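Local coordinates for protein glypican-1 (Homo sapiens, PDB 4YWT) that carries heparan sulfate chains at the cell surface, through which it binds collagen and takes part in Schwann cell myelination, at residues A[73-85]-A[241-254]. The protein carries 3 engineered substitutions. Sequence-based numbering, arbitrary orientation.
Sequences EENLANRSHAELE and LGPECSRAVMKLVY
Met250 enters helix 73-85 as a knob, seated among Glu73, Leu76, Ala77 and Ser80. Its CG leaves anti to the backbone N (chi1 168°) and the chain then bends, which lays SD against the backbone, 3.6 Å from Ala77 N, and brings CE near Leu76 CB and Glu73 CG. One turn on, Ser80 CB packs 3.7 Å from Val249 CG1, while the other Val249 branch, CG2, meets Leu84 CD2 at 3.6 Å. Leu84 CD2 also touches Leu241 CD1, and the Leu84 side chain reaches Leu275 of helix 268-278, to which the Cys245–Cys278 disulfide ties helix 243-253. At the far end the Tyr254 ring is sandwiched: Leu76 CD2 lies over one face, 4.2 Å from the centroid, and Val253 CG1 over the opposite face.

The edges are polar. Tyr254 OH gives a weak hydrogen bond to Glu83 OE2 (2.9 Å), the carboxylate and ring planes standing 48° apart; Lys41 NZ also bonds this hydroxyl and forms a long, weak ion pair with Glu83 OE2, probably offsetting part of the carboxylate's charge. At the other border His81 slides past Leu241, NE2 3.7 Å from Leu241 CB. A water in the plane of the imidazole donates to Glu85 OE2 at 2.6 Å while accepting weak bonds from His81 NE2 and Leu241 N.

Helix 243-253 crosses segment 73-85 of the long helix 70-129 at 104°, nearly square, in the elongated, largely helical glypican core. With its bridging polar bonds at the borders, the contact probably depends mainly on how Met250, Val249 and Tyr254 fit the long helix.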
loop_
_atom_site.group_PDB
_atom_site.type_symbol
_atom_site.label_atom_id
_atom_site.label_comp_id
_atom_site.label_asym_id
_atom_site.label_seq_id
_atom_site.Cartn_x
_atom_site.Cartn_y
_atom_site.Cartn_z
ATOM N N GLU A 73 -12.027 38.197 -6.096
ATOM C CA GLU A 73 -11.761 37.081 -6.997
ATOM C C GLU A 73 -10.493 36.338 -6.587
ATOM O O GLU A 73 -10.482 35.106 -6.502
ATOM C CB GLU A 73 -11.642 37.574 -8.442
ATOM C CG GLU A 73 -11.985 36.523 -9.491
ATOM C CD GLU A 73 -11.554 36.928 -10.889
ATOM O OE1 GLU A 73 -10.639 37.768 -11.011
ATOM O OE2 GLU A 73 -12.133 36.408 -11.866
ATOM N N GLU A 74 -9.430 37.096 -6.326
ATOM C CA GLU A 74 -8.162 36.515 -5.896
ATOM C C GLU A 74 -8.314 35.749 -4.581
ATOM O O GLU A 74 -7.874 34.599 -4.466
ATOM C CB GLU A 74 -7.097 37.604 -5.751
ATOM C CG GLU A 74 -6.612 38.177 -7.074
ATOM C CD GLU A 74 -5.607 39.299 -6.891
ATOM O OE1 GLU A 74 -5.497 39.825 -5.764
ATOM O OE2 GLU A 74 -4.921 39.651 -7.874
ATOM N N ASN A 75 -8.942 36.392 -3.599
ATOM C CA ASN A 75 -9.171 35.778 -2.295
ATOM C C ASN A 75 -9.949 34.468 -2.393
ATOM O O ASN A 75 -9.568 33.461 -1.791
ATOM C CB ASN A 75 -9.909 36.750 -1.374
ATOM C CG ASN A 75 -8.995 37.812 -0.792
ATOM O OD1 ASN A 75 -7.805 37.577 -0.581
ATOM N ND2 ASN A 75 -9.549 38.990 -0.525
ATOM N N LEU A 76 -11.036 34.487 -3.156
ATOM C CA LEU A 76 -11.859 33.297 -3.342
ATOM C C LEU A 76 -11.096 32.203 -4.086
ATOM O O LEU A 76 -11.279 31.014 -3.814
ATOM C CB LEU A 76 -13.147 33.650 -4.087
ATOM C CG LEU A 76 -14.164 34.468 -3.287
ATOM C CD1 LEU A 76 -15.345 34.864 -4.160
ATOM C CD2 LEU A 76 -14.633 33.692 -2.065
ATOM N N ALA A 77 -10.241 32.610 -5.023
ATOM C CA ALA A 77 -9.387 31.664 -5.735
ATOM C C ALA A 77 -8.459 30.941 -4.760
ATOM O O ALA A 77 -8.420 29.702 -4.717
ATOM C CB ALA A 77 -8.583 32.377 -6.809
ATOM N N ASN A 78 -7.717 31.727 -3.980
ATOM C CA ASN A 78 -6.860 31.194 -2.925
ATOM C C ASN A 78 -7.621 30.239 -2.012
ATOM O O ASN A 78 -7.135 29.152 -1.676
ATOM C CB ASN A 78 -6.263 32.334 -2.096
ATOM C CG ASN A 78 -4.830 32.649 -2.479
ATOM O OD1 ASN A 78 -4.569 33.240 -3.526
ATOM N ND2 ASN A 78 -3.891 32.262 -1.621
ATOM N N ARG A 79 -8.825 30.653 -1.627
ATOM C CA ARG A 79 -9.669 29.856 -0.747
ATOM C C ARG A 79 -9.995 28.492 -1.347
ATOM O O ARG A 79 -9.723 27.460 -0.734
ATOM C CB ARG A 79 -10.964 30.601 -0.425
ATOM C CG ARG A 79 -11.868 29.845 0.529
ATOM C CD ARG A 79 -11.124 29.520 1.813
ATOM N NE ARG A 79 -10.613 30.725 2.459
ATOM C CZ ARG A 79 -11.319 31.471 3.299
ATOM N NH1 ARG A 79 -12.561 31.124 3.603
ATOM N NH2 ARG A 79 -10.784 32.555 3.844
ATOM N N SER A 80 -10.575 28.494 -2.543
ATOM C CA SER A 80 -10.964 27.253 -3.208
ATOM C C SER A 80 -9.765 26.330 -3.436
ATOM O O SER A 80 -9.860 25.109 -3.248
ATOM C CB SER A 80 -11.656 27.558 -4.540
ATOM O OG SER A 80 -10.868 28.418 -5.341
ATOM N N HIS A 81 -8.638 26.921 -3.828
ATOM C CA HIS A 81 -7.407 26.160 -4.025
ATOM C C HIS A 81 -6.972 25.460 -2.736
ATOM O O HIS A 81 -6.741 24.239 -2.716
ATOM C CB HIS A 81 -6.293 27.078 -4.531
ATOM C CG HIS A 81 -4.963 26.403 -4.660
ATOM N ND1 HIS A 81 -4.039 26.379 -3.638
ATOM C CD2 HIS A 81 -4.402 25.728 -5.691
ATOM C CE1 HIS A 81 -2.966 25.719 -4.035
ATOM N NE2 HIS A 81 -3.161 25.313 -5.276
ATOM N N ALA A 82 -6.874 26.240 -1.661
ATOM C CA ALA A 82 -6.502 25.709 -0.354
ATOM C C ALA A 82 -7.455 24.599 0.086
ATOM O O ALA A 82 -7.035 23.599 0.675
ATOM C CB ALA A 82 -6.475 26.823 0.680
ATOM N N GLU A 83 -8.737 24.782 -0.212
ATOM C CA GLU A 83 -9.759 23.804 0.143
ATOM C C GLU A 83 -9.544 22.482 -0.596
ATOM O O GLU A 83 -9.585 21.402 0.013
ATOM C CB GLU A 83 -11.153 24.371 -0.146
ATOM C CG GLU A 83 -11.582 25.452 0.843
ATOM C CD GLU A 83 -12.760 26.278 0.354
ATOM O OE1 GLU A 83 -13.051 26.252 -0.861
ATOM O OE2 GLU A 83 -13.393 26.959 1.187
ATOM N N LEU A 84 -9.304 22.567 -1.904
ATOM C CA LEU A 84 -8.998 21.371 -2.688
ATOM C C LEU A 84 -7.755 20.664 -2.145
ATOM O O LEU A 84 -7.733 19.430 -2.027
ATOM C CB LEU A 84 -8.801 21.721 -4.165
ATOM C CG LEU A 84 -8.378 20.552 -5.060
ATOM C CD1 LEU A 84 -9.377 19.410 -4.973
ATOM C CD2 LEU A 84 -8.211 21.002 -6.500
ATOM N N GLU A 85 -6.730 21.447 -1.811
ATOM C CA GLU A 85 -5.522 20.893 -1.199
ATOM C C GLU A 85 -5.843 20.113 0.076
ATOM O O GLU A 85 -5.381 18.979 0.264
ATOM C CB GLU A 85 -4.517 22.003 -0.885
ATOM C CG GLU A 85 -3.652 22.415 -2.065
ATOM C CD GLU A 85 -2.516 23.334 -1.658
ATOM O OE1 GLU A 85 -2.540 23.841 -0.515
ATOM O OE2 GLU A 85 -1.595 23.541 -2.474
ATOM N N LEU A 241 -0.694 21.445 -6.780
ATOM C CA LEU A 241 -1.670 21.765 -7.813
ATOM C C LEU A 241 -1.152 22.901 -8.690
ATOM O O LEU A 241 -0.508 23.828 -8.200
ATOM C CB LEU A 241 -3.013 22.146 -7.187
ATOM C CG LEU A 241 -3.732 21.055 -6.394
ATOM C CD1 LEU A 241 -4.770 21.663 -5.465
ATOM C CD2 LEU A 241 -4.378 20.049 -7.334
ATOM N N GLY A 242 -1.434 22.826 -9.987
ATOM C CA GLY A 242 -0.961 23.828 -10.924
ATOM C C GLY A 242 -1.817 25.081 -10.954
ATOM O O GLY A 242 -2.898 25.112 -10.367
ATOM N N PRO A 243 -1.330 26.127 -11.638
ATOM C CA PRO A 243 -2.059 27.390 -11.808
ATOM C C PRO A 243 -3.343 27.192 -12.608
ATOM O O PRO A 243 -4.385 27.763 -12.271
ATOM C CB PRO A 243 -1.067 28.272 -12.576
ATOM C CG PRO A 243 0.271 27.643 -12.349
ATOM C CD PRO A 243 0.004 26.176 -12.259
ATOM N N GLU A 244 -3.250 26.388 -13.662
ATOM C CA GLU A 244 -4.399 26.034 -14.486
ATOM C C GLU A 244 -5.486 25.397 -13.630
ATOM O O GLU A 244 -6.663 25.759 -13.716
ATOM C CB GLU A 244 -3.975 25.079 -15.602
ATOM C CG GLU A 244 -2.999 25.686 -16.594
ATOM C CD GLU A 244 -3.565 26.908 -17.286
ATOM O OE1 GLU A 244 -4.761 26.883 -17.643
ATOM O OE2 GLU A 244 -2.819 27.894 -17.467
ATOM N N CYS A 245 -5.069 24.448 -12.798
ATOM C CA CYS A 245 -5.975 23.777 -11.879
ATOM C C CYS A 245 -6.592 24.775 -10.912
ATOM O O CYS A 245 -7.779 24.701 -10.617
ATOM C CB CYS A 245 -5.246 22.675 -11.107
ATOM S SG CYS A 245 -6.316 21.697 -10.025
ATOM N N SER A 246 -5.782 25.710 -10.425
ATOM C CA SER A 246 -6.255 26.728 -9.494
ATOM C C SER A 246 -7.365 27.577 -10.116
ATOM O O SER A 246 -8.425 27.773 -9.511
ATOM C CB SER A 246 -5.095 27.619 -9.046
ATOM O OG SER A 246 -5.469 28.430 -7.947
ATOM N N ARG A 247 -7.122 28.069 -11.329
ATOM C CA ARG A 247 -8.113 28.873 -12.038
ATOM C C ARG A 247 -9.379 28.075 -12.336
ATOM O O ARG A 247 -10.492 28.583 -12.188
ATOM C CB ARG A 247 -7.536 29.422 -13.343
ATOM C CG ARG A 247 -6.438 30.456 -13.166
ATOM C CD ARG A 247 -5.988 31.021 -14.509
ATOM N NE ARG A 247 -5.672 29.973 -15.477
ATOM C CZ ARG A 247 -6.458 29.635 -16.495
ATOM N NH1 ARG A 247 -7.613 30.259 -16.676
ATOM N NH2 ARG A 247 -6.095 28.670 -17.327
ATOM N N ALA A 248 -9.203 26.826 -12.762
ATOM C CA ALA A 248 -10.340 25.973 -13.094
ATOM C C ALA A 248 -11.190 25.663 -11.865
ATOM O O ALA A 248 -12.410 25.523 -11.960
ATOM C CB ALA A 248 -9.863 24.690 -13.742
ATOM N N VAL A 249 -10.537 25.554 -10.712
ATOM C CA VAL A 249 -11.225 25.281 -9.457
ATOM C C VAL A 249 -11.953 26.529 -8.978
ATOM O O VAL A 249 -13.079 26.445 -8.484
ATOM C CB VAL A 249 -10.246 24.785 -8.371
ATOM C CG1 VAL A 249 -10.879 24.857 -6.991
ATOM C CG2 VAL A 249 -9.804 23.365 -8.677
ATOM N N MET A 250 -11.316 27.686 -9.134
ATOM C CA MET A 250 -11.977 28.951 -8.829
ATOM C C MET A 250 -13.235 29.106 -9.678
ATOM O O MET A 250 -14.288 29.501 -9.178
ATOM C CB MET A 250 -11.037 30.134 -9.061
ATOM C CG MET A 250 -11.743 31.483 -9.047
ATOM S SD MET A 250 -12.711 31.739 -7.546
ATOM C CE MET A 250 -13.676 33.177 -7.999
ATOM N N LYS A 251 -13.117 28.782 -10.961
ATOM C CA LYS A 251 -14.252 28.835 -11.872
ATOM C C LYS A 251 -15.328 27.841 -11.451
ATOM O O LYS A 251 -16.523 28.124 -11.536
ATOM C CB LYS A 251 -13.800 28.553 -13.306
ATOM C CG LYS A 251 -14.899 28.689 -14.349
ATOM C CD LYS A 251 -14.321 29.028 -15.715
ATOM C CE LYS A 251 -15.418 29.280 -16.738
ATOM N NZ LYS A 251 -16.150 28.033 -17.095
ATOM N N LEU A 252 -14.887 26.678 -10.987
ATOM C CA LEU A 252 -15.786 25.614 -10.565
ATOM C C LEU A 252 -16.618 25.984 -9.340
ATOM O O LEU A 252 -17.822 25.736 -9.299
ATOM C CB LEU A 252 -14.989 24.342 -10.270
ATOM C CG LEU A 252 -15.787 23.162 -9.713
ATOM C CD1 LEU A 252 -16.706 22.596 -10.780
ATOM C CD2 LEU A 252 -14.862 22.083 -9.162
ATOM N N VAL A 253 -15.971 26.582 -8.346
ATOM C CA VAL A 253 -16.586 26.752 -7.035
ATOM C C VAL A 253 -17.237 28.118 -6.816
ATOM O O VAL A 253 -18.431 28.197 -6.522
ATOM C CB VAL A 253 -15.552 26.524 -5.912
ATOM C CG1 VAL A 253 -16.209 26.662 -4.550
ATOM C CG2 VAL A 253 -14.905 25.155 -6.055
ATOM N N TYR A 254 -16.461 29.187 -6.957
ATOM C CA TYR A 254 -16.911 30.503 -6.513
ATOM C C TYR A 254 -17.287 31.466 -7.635
ATOM O O TYR A 254 -17.689 32.598 -7.369
ATOM C CB TYR A 254 -15.834 31.141 -5.635
ATOM C CG TYR A 254 -15.634 30.413 -4.328
ATOM C CD1 TYR A 254 -16.716 30.104 -3.514
ATOM C CD2 TYR A 254 -14.370 30.015 -3.918
ATOM C CE1 TYR A 254 -16.543 29.432 -2.320
ATOM C CE2 TYR A 254 -14.186 29.341 -2.726
ATOM C CZ TYR A 254 -15.276 29.051 -1.932
ATOM O OH TYR A 254 -15.096 28.379 -0.744
HETATM O O HOH W 1 -0.374 23.662 -4.765
#